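Local coordinates for protein inactive dihydroorotase-like domain (Chaetomium thermophilum, PDB 5NNL) that is a catalytically inactive relative of the dihydroorotases, built on the (beta/alpha)8-barrel fold of the amidohydrolase superfamily with a small accessory beta-sheet region, at residues P127-A132 with H152-T157; C177-Y182 with D214-G219; G279-I284 with R312-D317. All coordinates share one frame; numbering follows the deposited sequence.

Contact 1: P127-A132 with H152-T157; sequences PIITDA and HVSAVT
Ile129 pairs with His152, and Thr130 with Val153, in the parallel register that joins strands 128-130 and 151-153. With helix 134-146 between them, the strands form one beta-alpha-beta unit of the (beta/alpha)8 barrel.

Three backbone hydrogen bonds fasten the pair. His152 N donates to Ile128 O, Thr130 N to His152 O at 2.9 Å, and Ser154 N to Thr130 O at 2.8 Å. The carbonyls also receive CA-H...O contacts, among them that of Ile129 CA with His152 O at 3.2 Å.

Apolar packing covers both faces. Ile129 holds CG1 anti to its backbone N (chi1 168°), and the chain ends with CD1 near the plane of the imidazole, at its edge, 4.1 Å from His152 CD2. The same methyl lies 3.8 Å from Ser154 CB, so the long, branched isoleucine spans His152 and Ser154 of the segment opposite. On the face of Thr130 and Val153, two methyls, Thr130 CG2 and Val153 CG2, meet at 4.2 Å; beta-branched residues suit such an extended backbone.

The polar ends turn to the following strand. His152 uses both ring nitrogens, ND1 with Thr176 OG1 and NE2 with Asp178 OD1, which fixes the rotation of a buried imidazole, while Phe272 stacks edge-to-face with it. Ser154, with a short hydroxyl side chain, bonds through OG to Asp178 OD1 as well.

Where strand 128-130 ends, Thr130 forms an ST turn: OG1, anti to its own backbone N and also bonded to Ile100 O, accepts from Ala132 N at 2.9 Å.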
loop_
_atom_site.group_PDB
_atom_site.type_symbol
_atom_site.label_atom_id
_atom_site.label_comp_id
_atom_site.label_asym_id
_atom_site.label_seq_id
_atom_site.Cartn_x
_atom_site.Cartn_y
_atom_site.Cartn_z
ATOM N N PRO A 127 -5.557 -2.471 -13.585
ATOM C CA PRO A 127 -4.652 -1.423 -13.092
ATOM C C PRO A 127 -3.176 -1.737 -13.305
ATOM O O PRO A 127 -2.742 -2.890 -13.248
ATOM C CB PRO A 127 -4.984 -1.346 -11.598
ATOM C CG PRO A 127 -6.378 -1.839 -11.498
ATOM C CD PRO A 127 -6.504 -2.906 -12.543
ATOM N N ILE A 128 -2.405 -0.672 -13.537
ATOM C CA ILE A 128 -0.947 -0.717 -13.569
ATOM C C ILE A 128 -0.416 0.249 -12.520
ATOM O O ILE A 128 -0.882 1.389 -12.420
ATOM C CB ILE A 128 -0.385 -0.361 -14.962
ATOM C CG1 ILE A 128 -0.835 -1.401 -15.992
ATOM C CG2 ILE A 128 1.146 -0.273 -14.917
ATOM C CD1 ILE A 128 -0.409 -1.099 -17.426
ATOM N N ILE A 129 0.573 -0.204 -11.755
ATOM C CA ILE A 129 1.136 0.562 -10.651
ATOM C C ILE A 129 2.652 0.570 -10.797
ATOM O O ILE A 129 3.254 -0.440 -11.173
ATOM C CB ILE A 129 0.706 -0.020 -9.284
ATOM C CG1 ILE A 129 1.529 0.587 -8.143
ATOM C CG2 ILE A 129 0.835 -1.532 -9.279
ATOM C CD1 ILE A 129 1.028 0.214 -6.754
ATOM N N THR A 130 3.267 1.717 -10.512
ATOM C CA THR A 130 4.706 1.879 -10.646
ATOM C C THR A 130 5.247 2.713 -9.495
ATOM O O THR A 130 4.538 3.543 -8.921
ATOM C CB THR A 130 5.084 2.554 -11.975
ATOM O OG1 THR A 130 6.501 2.751 -12.023
ATOM C CG2 THR A 130 4.375 3.900 -12.128
ATOM N N ASP A 131 6.520 2.482 -9.165
ATOM C CA ASP A 131 7.255 3.329 -8.235
ATOM C C ASP A 131 8.320 4.159 -8.948
ATOM O O ASP A 131 9.281 4.609 -8.314
ATOM C CB ASP A 131 7.889 2.484 -7.126
ATOM C CG ASP A 131 8.899 1.483 -7.651
ATOM O OD1 ASP A 131 9.025 1.342 -8.887
ATOM O OD2 ASP A 131 9.572 0.836 -6.822
ATOM N N ALA A 132 8.161 4.373 -10.253
ATOM C CA ALA A 132 9.147 5.109 -11.034
ATOM C C ALA A 132 9.320 6.524 -10.492
ATOM O O ALA A 132 8.392 7.117 -9.934
ATOM C CB ALA A 132 8.727 5.164 -12.504
ATOM N N HIS A 152 -0.970 4.392 -12.048
ATOM C CA HIS A 152 -0.925 4.755 -10.638
ATOM C C HIS A 152 0.519 4.753 -10.164
ATOM O O HIS A 152 1.247 3.779 -10.383
ATOM C CB HIS A 152 -1.750 3.791 -9.781
ATOM C CG HIS A 152 -1.788 4.165 -8.331
ATOM N ND1 HIS A 152 -2.651 5.118 -7.833
ATOM C CD2 HIS A 152 -1.059 3.729 -7.277
ATOM C CE1 HIS A 152 -2.459 5.244 -6.531
ATOM N NE2 HIS A 152 -1.498 4.412 -6.170
ATOM N N VAL A 153 0.924 5.837 -9.506
ATOM C CA VAL A 153 2.290 6.019 -9.030
ATOM C C VAL A 153 2.294 5.862 -7.518
ATOM O O VAL A 153 1.540 6.542 -6.814
ATOM C CB VAL A 153 2.851 7.391 -9.439
ATOM C CG1 VAL A 153 4.303 7.525 -9.003
ATOM C CG2 VAL A 153 2.725 7.593 -10.941
ATOM N N SER A 154 3.163 4.993 -7.019
ATOM C CA SER A 154 3.144 4.592 -5.623
ATOM C C SER A 154 4.336 5.164 -4.867
ATOM O O SER A 154 5.404 5.409 -5.435
ATOM C CB SER A 154 3.145 3.067 -5.502
ATOM O OG SER A 154 2.839 2.663 -4.178
ATOM N N ALA A 155 4.130 5.373 -3.568
ATOM C CA ALA A 155 5.177 5.817 -2.649
ATOM C C ALA A 155 5.885 7.068 -3.167
ATOM O O ALA A 155 7.112 7.175 -3.142
ATOM C CB ALA A 155 6.180 4.693 -2.385
ATOM N N VAL A 156 5.094 8.038 -3.629
ATOM C CA VAL A 156 5.667 9.319 -4.018
ATOM C C VAL A 156 6.307 9.965 -2.796
ATOM O O VAL A 156 5.746 9.954 -1.692
ATOM C CB VAL A 156 4.603 10.233 -4.649
ATOM C CG1 VAL A 156 5.235 11.549 -5.097
ATOM C CG2 VAL A 156 3.936 9.537 -5.841
ATOM N N THR A 157 7.504 10.521 -2.992
ATOM C CA THR A 157 8.301 11.054 -1.896
ATOM C C THR A 157 8.875 12.443 -2.149
ATOM O O THR A 157 9.200 13.129 -1.175
ATOM C CB THR A 157 9.468 10.105 -1.572
ATOM O OG1 THR A 157 8.986 8.759 -1.458
ATOM C CG2 THR A 157 10.135 10.496 -0.261
#

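Contact 2: C177-Y182 with D214-G219; sequences CDVCVY and DVFSIG
Asp178, Val179 and Cys180 pair with Val215, Phe216 and Ser217 in parallel register, the axes of strands 177-180 and 215-217 approaching to 4.7 Å at 36°, a marked twist. Val179 N donates to Val215 O, Ser217 N returns to Val179 O at 3.1 Å, and Val181 N to Ser217 O at 3.0 Å. At the start, Cys177 O takes both Asp214 N and, weakly, Val215 N. Beyond the strands a water bridges Tyr182 N and Ile218 O, and Gly219 turns with a positive phi (81°) that favours glycine.

Asp214 bonds back to the strand opposite: its OD2 accepts from Cys177 N at 3.1 Å through the anti lone pair, and Lys169 forms a salt bridge with the same oxygen. On the face of Val179 and Phe216 the two side chains run side by side, with Val179 CG2 in the ring plane at its edge, 3.7 Å from Phe216 CD1. Val181 crosses the phenylalanine at about a right angle; helix 242-251 covers both, and helix 257-271 also packs on Phe216.

On the other face, Ser217 OG donates to Asp178 OD2 at 3.0 Å, approaching from well above the carboxylate plane (62° out of it). Ala155 N bonds to that oxygen too, while OD1 takes His152 NE2 and Ser154 OG. Held through both oxygens by neighbours on two sides, the buried carboxylate has its rotation fixed and ties three barrel strands together.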
loop_
_atom_site.group_PDB
_atom_site.type_symbol
_atom_site.label_atom_id
_atom_site.label_comp_id
_atom_site.label_asym_id
_atom_site.label_seq_id
_atom_site.Cartn_x
_atom_site.Cartn_y
_atom_site.Cartn_z
ATOM N N CYS A 177 -1.990 8.685 -7.699
ATOM C CA CYS A 177 -0.788 8.396 -6.932
ATOM C C CYS A 177 -1.122 8.199 -5.463
ATOM O O CYS A 177 -2.192 8.587 -4.987
ATOM C CB CYS A 177 0.253 9.515 -7.066
ATOM S SG CYS A 177 -0.272 11.095 -6.358
ATOM N N ASP A 178 -0.171 7.604 -4.745
ATOM C CA ASP A 178 -0.252 7.491 -3.299
ATOM C C ASP A 178 1.075 7.894 -2.673
ATOM O O ASP A 178 2.107 7.980 -3.343
ATOM C CB ASP A 178 -0.623 6.066 -2.841
ATOM C CG ASP A 178 0.478 5.051 -3.098
ATOM O OD1 ASP A 178 0.347 4.260 -4.056
ATOM O OD2 ASP A 178 1.471 5.035 -2.336
ATOM N N VAL A 179 1.018 8.170 -1.374
ATOM C CA VAL A 179 2.205 8.313 -0.545
ATOM C C VAL A 179 2.069 7.341 0.613
ATOM O O VAL A 179 0.964 7.060 1.089
ATOM C CB VAL A 179 2.410 9.756 -0.020
ATOM C CG1 VAL A 179 2.322 10.759 -1.152
ATOM C CG2 VAL A 179 1.406 10.093 1.062
ATOM N N CYS A 180 3.201 6.817 1.062
ATOM C CA CYS A 180 3.214 6.022 2.279
ATOM C C CYS A 180 2.996 6.931 3.479
ATOM O O CYS A 180 3.534 8.039 3.541
ATOM C CB CYS A 180 4.539 5.278 2.423
ATOM S SG CYS A 180 4.997 4.294 0.988
ATOM N N VAL A 181 2.211 6.452 4.445
ATOM C CA VAL A 181 1.839 7.288 5.584
ATOM C C VAL A 181 3.078 7.780 6.325
ATOM O O VAL A 181 3.150 8.945 6.733
ATOM C CB VAL A 181 0.887 6.521 6.520
ATOM C CG1 VAL A 181 0.652 7.301 7.820
ATOM C CG2 VAL A 181 -0.441 6.253 5.816
ATOM N N TYR A 182 4.063 6.902 6.530
ATOM C CA TYR A 182 5.277 7.311 7.234
ATOM C C TYR A 182 5.946 8.503 6.561
ATOM O O TYR A 182 6.570 9.325 7.241
ATOM C CB TYR A 182 6.271 6.151 7.312
ATOM C CG TYR A 182 6.116 5.225 8.502
ATOM C CD1 TYR A 182 5.010 5.294 9.343
ATOM C CD2 TYR A 182 7.094 4.279 8.787
ATOM C CE1 TYR A 182 4.885 4.440 10.426
ATOM C CE2 TYR A 182 6.978 3.427 9.863
ATOM C CZ TYR A 182 5.877 3.508 10.678
ATOM O OH TYR A 182 5.781 2.646 11.745
ATOM N N ASP A 214 -4.139 10.867 -4.224
ATOM C CA ASP A 214 -5.418 10.170 -4.258
ATOM C C ASP A 214 -5.549 9.125 -3.160
ATOM O O ASP A 214 -6.662 8.887 -2.677
ATOM C CB ASP A 214 -5.605 9.502 -5.625
ATOM C CG ASP A 214 -5.533 10.494 -6.771
ATOM O OD1 ASP A 214 -6.473 11.303 -6.929
ATOM O OD2 ASP A 214 -4.517 10.491 -7.498
ATOM N N VAL A 215 -4.437 8.519 -2.735
ATOM C CA VAL A 215 -4.464 7.346 -1.872
ATOM C C VAL A 215 -3.344 7.421 -0.844
ATOM O O VAL A 215 -2.247 7.912 -1.121
ATOM C CB VAL A 215 -4.332 6.048 -2.703
ATOM C CG1 VAL A 215 -4.244 4.816 -1.801
ATOM C CG2 VAL A 215 -5.485 5.916 -3.679
ATOM N N PHE A 216 -3.629 6.915 0.354
ATOM C CA PHE A 216 -2.604 6.608 1.339
ATOM C C PHE A 216 -2.345 5.109 1.326
ATOM O O PHE A 216 -3.282 4.309 1.248
ATOM C CB PHE A 216 -3.025 7.032 2.750
ATOM C CG PHE A 216 -2.982 8.518 2.995
ATOM C CD1 PHE A 216 -1.948 9.298 2.506
ATOM C CD2 PHE A 216 -3.976 9.126 3.738
ATOM C CE1 PHE A 216 -1.917 10.656 2.747
ATOM C CE2 PHE A 216 -3.948 10.481 3.982
ATOM C CZ PHE A 216 -2.923 11.247 3.490
ATOM N N SER A 217 -1.075 4.732 1.403
ATOM C CA SER A 217 -0.697 3.335 1.533
ATOM C C SER A 217 0.224 3.185 2.732
ATOM O O SER A 217 0.758 4.162 3.261
ATOM C CB SER A 217 0.002 2.805 0.271
ATOM O OG SER A 217 1.283 3.389 0.119
ATOM N N ILE A 218 0.383 1.946 3.178
ATOM C CA ILE A 218 1.397 1.635 4.175
ATOM C C ILE A 218 2.744 1.386 3.514
ATOM O O ILE A 218 3.745 2.019 3.863
ATOM C CB ILE A 218 0.935 0.432 5.019
ATOM C CG1 ILE A 218 -0.383 0.798 5.711
ATOM C CG2 ILE A 218 2.028 0.022 6.008
ATOM C CD1 ILE A 218 -0.809 -0.142 6.792
ATOM N N GLY A 219 2.779 0.479 2.539
ATOM C CA GLY A 219 3.944 0.311 1.700
ATOM C C GLY A 219 5.022 -0.537 2.345
ATOM O O GLY A 219 4.847 -1.139 3.409
HETATM O O HOH W 1 3.801 3.922 6.065
#

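Contact 3: G279-I284 with R312-D317; sequences GATVEI and RVTFQD
Thr281 and Thr314 face each other as a hydrogen-bonded antiparallel pair, their side chains on the partly exposed face that also carries Glu283 and Arg312. Both threonines put OG1 between the backbone N and the carbonyl carbon (chi1 69° and 62°), which turns the two hydroxyls toward one another across the strands. Thr314 OG1 donates to Gly279 O at 2.8 Å, arriving from above the carbonyl plane, and accepts a weak bond from Thr281 N. A short side chain with a hydroxyl suits this place, because it can serve the backbone opposite where strand 281-284 begins. Gly279 itself adopts a positive phi, and a water that donates to its O accepts from Asp317 N. A second water joins Thr281 OG1 to Arg312 O.

Further on, Glu283 is stretched out, with CG anti to the backbone N, whereas the Arg312 chain bends at chi3 (54°). The two cross obliquely, and Glu283 OE1 stands 3.9 Å from Arg312 NE: a long salt bridge between two partly exposed side chains. Their backbones are joined more closely, Glu283 N to Arg312 O at 2.8 Å.

The other face is apolar. Val282 and Val313, a non-hydrogen-bonded pair, meet through their CG2 methyls at 4.2 Å, while buried Phe315 packs on Ser40 of strand 39-44.

Strand 281-291 also pairs antiparallel with strand 3-11, and strand 305-315 with strand 318-322, as expected of the small beta region that amidohydrolases assemble from both chain ends beside the barrel.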
loop_
_atom_site.group_PDB
_atom_site.type_symbol
_atom_site.label_atom_id
_atom_site.label_comp_id
_atom_site.label_asym_id
_atom_site.label_seq_id
_atom_site.Cartn_x
_atom_site.Cartn_y
_atom_site.Cartn_z
ATOM N N GLY A 279 -20.695 -5.839 5.340
ATOM C CA GLY A 279 -20.407 -6.316 6.674
ATOM C C GLY A 279 -19.058 -5.924 7.229
ATOM O O GLY A 279 -18.772 -6.246 8.391
ATOM N N ALA A 280 -18.215 -5.254 6.449
ATOM C CA ALA A 280 -16.914 -4.802 6.929
ATOM C C ALA A 280 -17.073 -3.380 7.449
ATOM O O ALA A 280 -17.328 -2.454 6.672
ATOM C CB ALA A 280 -15.864 -4.879 5.823
ATOM N N THR A 281 -16.940 -3.206 8.764
ATOM C CA THR A 281 -17.090 -1.902 9.393
ATOM C C THR A 281 -15.966 -1.680 10.395
ATOM O O THR A 281 -15.394 -2.631 10.937
ATOM C CB THR A 281 -18.451 -1.765 10.102
ATOM O OG1 THR A 281 -18.494 -2.627 11.245
ATOM C CG2 THR A 281 -19.593 -2.120 9.154
ATOM N N VAL A 282 -15.658 -0.406 10.631
ATOM C CA VAL A 282 -14.632 0.011 11.579
ATOM C C VAL A 282 -15.205 1.116 12.455
ATOM O O VAL A 282 -15.660 2.146 11.945
ATOM C CB VAL A 282 -13.359 0.511 10.867
ATOM C CG1 VAL A 282 -12.287 0.895 11.883
ATOM C CG2 VAL A 282 -12.833 -0.534 9.918
ATOM N N GLU A 283 -15.159 0.913 13.769
ATOM C CA GLU A 283 -15.562 1.922 14.740
ATOM C C GLU A 283 -14.320 2.424 15.461
ATOM O O GLU A 283 -13.549 1.624 16.004
ATOM C CB GLU A 283 -16.566 1.360 15.747
ATOM C CG GLU A 283 -17.096 2.401 16.732
ATOM C CD GLU A 283 -18.118 1.831 17.701
ATOM O OE1 GLU A 283 -18.016 0.627 18.032
ATOM O OE2 GLU A 283 -19.022 2.585 18.125
ATOM N N ILE A 284 -14.140 3.743 15.473
ATOM C CA ILE A 284 -12.910 4.371 15.939
ATOM C C ILE A 284 -13.246 5.401 17.006
ATOM O O ILE A 284 -14.105 6.265 16.799
ATOM C CB ILE A 284 -12.144 5.026 14.774
ATOM C CG1 ILE A 284 -11.597 3.942 13.845
ATOM C CG2 ILE A 284 -11.002 5.891 15.281
ATOM C CD1 ILE A 284 -11.608 4.333 12.417
ATOM N N ARG A 312 -13.757 -1.363 17.256
ATOM C CA ARG A 312 -14.363 -2.598 16.784
ATOM C C ARG A 312 -14.240 -2.678 15.271
ATOM O O ARG A 312 -14.478 -1.693 14.570
ATOM C CB ARG A 312 -15.837 -2.683 17.193
ATOM C CG ARG A 312 -16.520 -3.982 16.777
ATOM C CD ARG A 312 -18.031 -3.936 16.950
ATOM N NE ARG A 312 -18.623 -2.787 16.268
ATOM C CZ ARG A 312 -19.850 -2.751 15.754
ATOM N NH1 ARG A 312 -20.650 -3.811 15.817
ATOM N NH2 ARG A 312 -20.277 -1.643 15.161
ATOM N N VAL A 313 -13.881 -3.862 14.781
ATOM C CA VAL A 313 -13.873 -4.166 13.356
ATOM C C VAL A 313 -14.735 -5.399 13.144
ATOM O O VAL A 313 -14.517 -6.431 13.790
ATOM C CB VAL A 313 -12.447 -4.401 12.822
ATOM C CG1 VAL A 313 -12.471 -4.842 11.352
ATOM C CG2 VAL A 313 -11.606 -3.144 12.990
ATOM N N THR A 314 -15.713 -5.290 12.252
ATOM C CA THR A 314 -16.501 -6.433 11.830
ATOM C C THR A 314 -16.038 -6.878 10.450
ATOM O O THR A 314 -15.590 -6.071 9.630
ATOM C CB THR A 314 -18.000 -6.111 11.806
ATOM O OG1 THR A 314 -18.269 -5.071 10.856
ATOM C CG2 THR A 314 -18.476 -5.671 13.189
ATOM N N PHE A 315 -16.121 -8.182 10.213
ATOM C CA PHE A 315 -15.682 -8.752 8.945
ATOM C C PHE A 315 -16.385 -10.084 8.770
ATOM O O PHE A 315 -16.278 -10.955 9.638
ATOM C CB PHE A 315 -14.162 -8.927 8.922
ATOM C CG PHE A 315 -13.645 -9.538 7.654
ATOM C CD1 PHE A 315 -13.654 -8.819 6.471
ATOM C CD2 PHE A 315 -13.141 -10.824 7.647
ATOM C CE1 PHE A 315 -13.180 -9.380 5.301
ATOM C CE2 PHE A 315 -12.664 -11.388 6.482
ATOM C CZ PHE A 315 -12.682 -10.665 5.306
ATOM N N GLN A 316 -17.120 -10.234 7.670
ATOM C CA GLN A 316 -17.757 -11.505 7.336
ATOM C C GLN A 316 -18.635 -12.001 8.483
ATOM O O GLN A 316 -18.584 -13.172 8.867
ATOM C CB GLN A 316 -16.707 -12.551 6.958
ATOM C CG GLN A 316 -16.117 -12.356 5.571
ATOM C CD GLN A 316 -17.129 -12.616 4.474
ATOM O OE1 GLN A 316 -17.891 -13.580 4.538
ATOM N NE2 GLN A 316 -17.149 -11.753 3.467
ATOM N N ASP A 317 -19.441 -11.096 9.040
ATOM C CA ASP A 317 -20.446 -11.405 10.054
ATOM C C ASP A 317 -19.843 -11.761 11.408
ATOM O O ASP A 317 -20.518 -12.373 12.244
ATOM C CB ASP A 317 -21.381 -12.531 9.584
ATOM C CG ASP A 317 -22.694 -12.004 9.046
ATOM O OD1 ASP A 317 -23.348 -11.212 9.760
ATOM O OD2 ASP A 317 -23.065 -12.371 7.909
HETATM O O HOH W 2 -20.208 -8.566 9.019
HETATM O O HOH W 3 -17.366 -2.076 13.612
#

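How the contacts relate
The three contacts follow one another along the chain, each closing before the next opens. Contacts 1 and 2 belong to the parallel barrel and have centres 10 Å apart; strands 151-153 and 175-180 are neighbours, so the two contacts touch directly, Val153 O meeting Asp178 N at 2.9 Å. Together they bind four successive barrel strands, from 128-130 to 215-217. Contact 3 is antiparallel and lies outside the barrel, its centre about 29 Å from that of contact 1 and 22 Å from that of contact 2. Strand 3-11 pairs with barrel strand 39-44 and with strand 281-291, so this strand links the barrel to the antiparallel region.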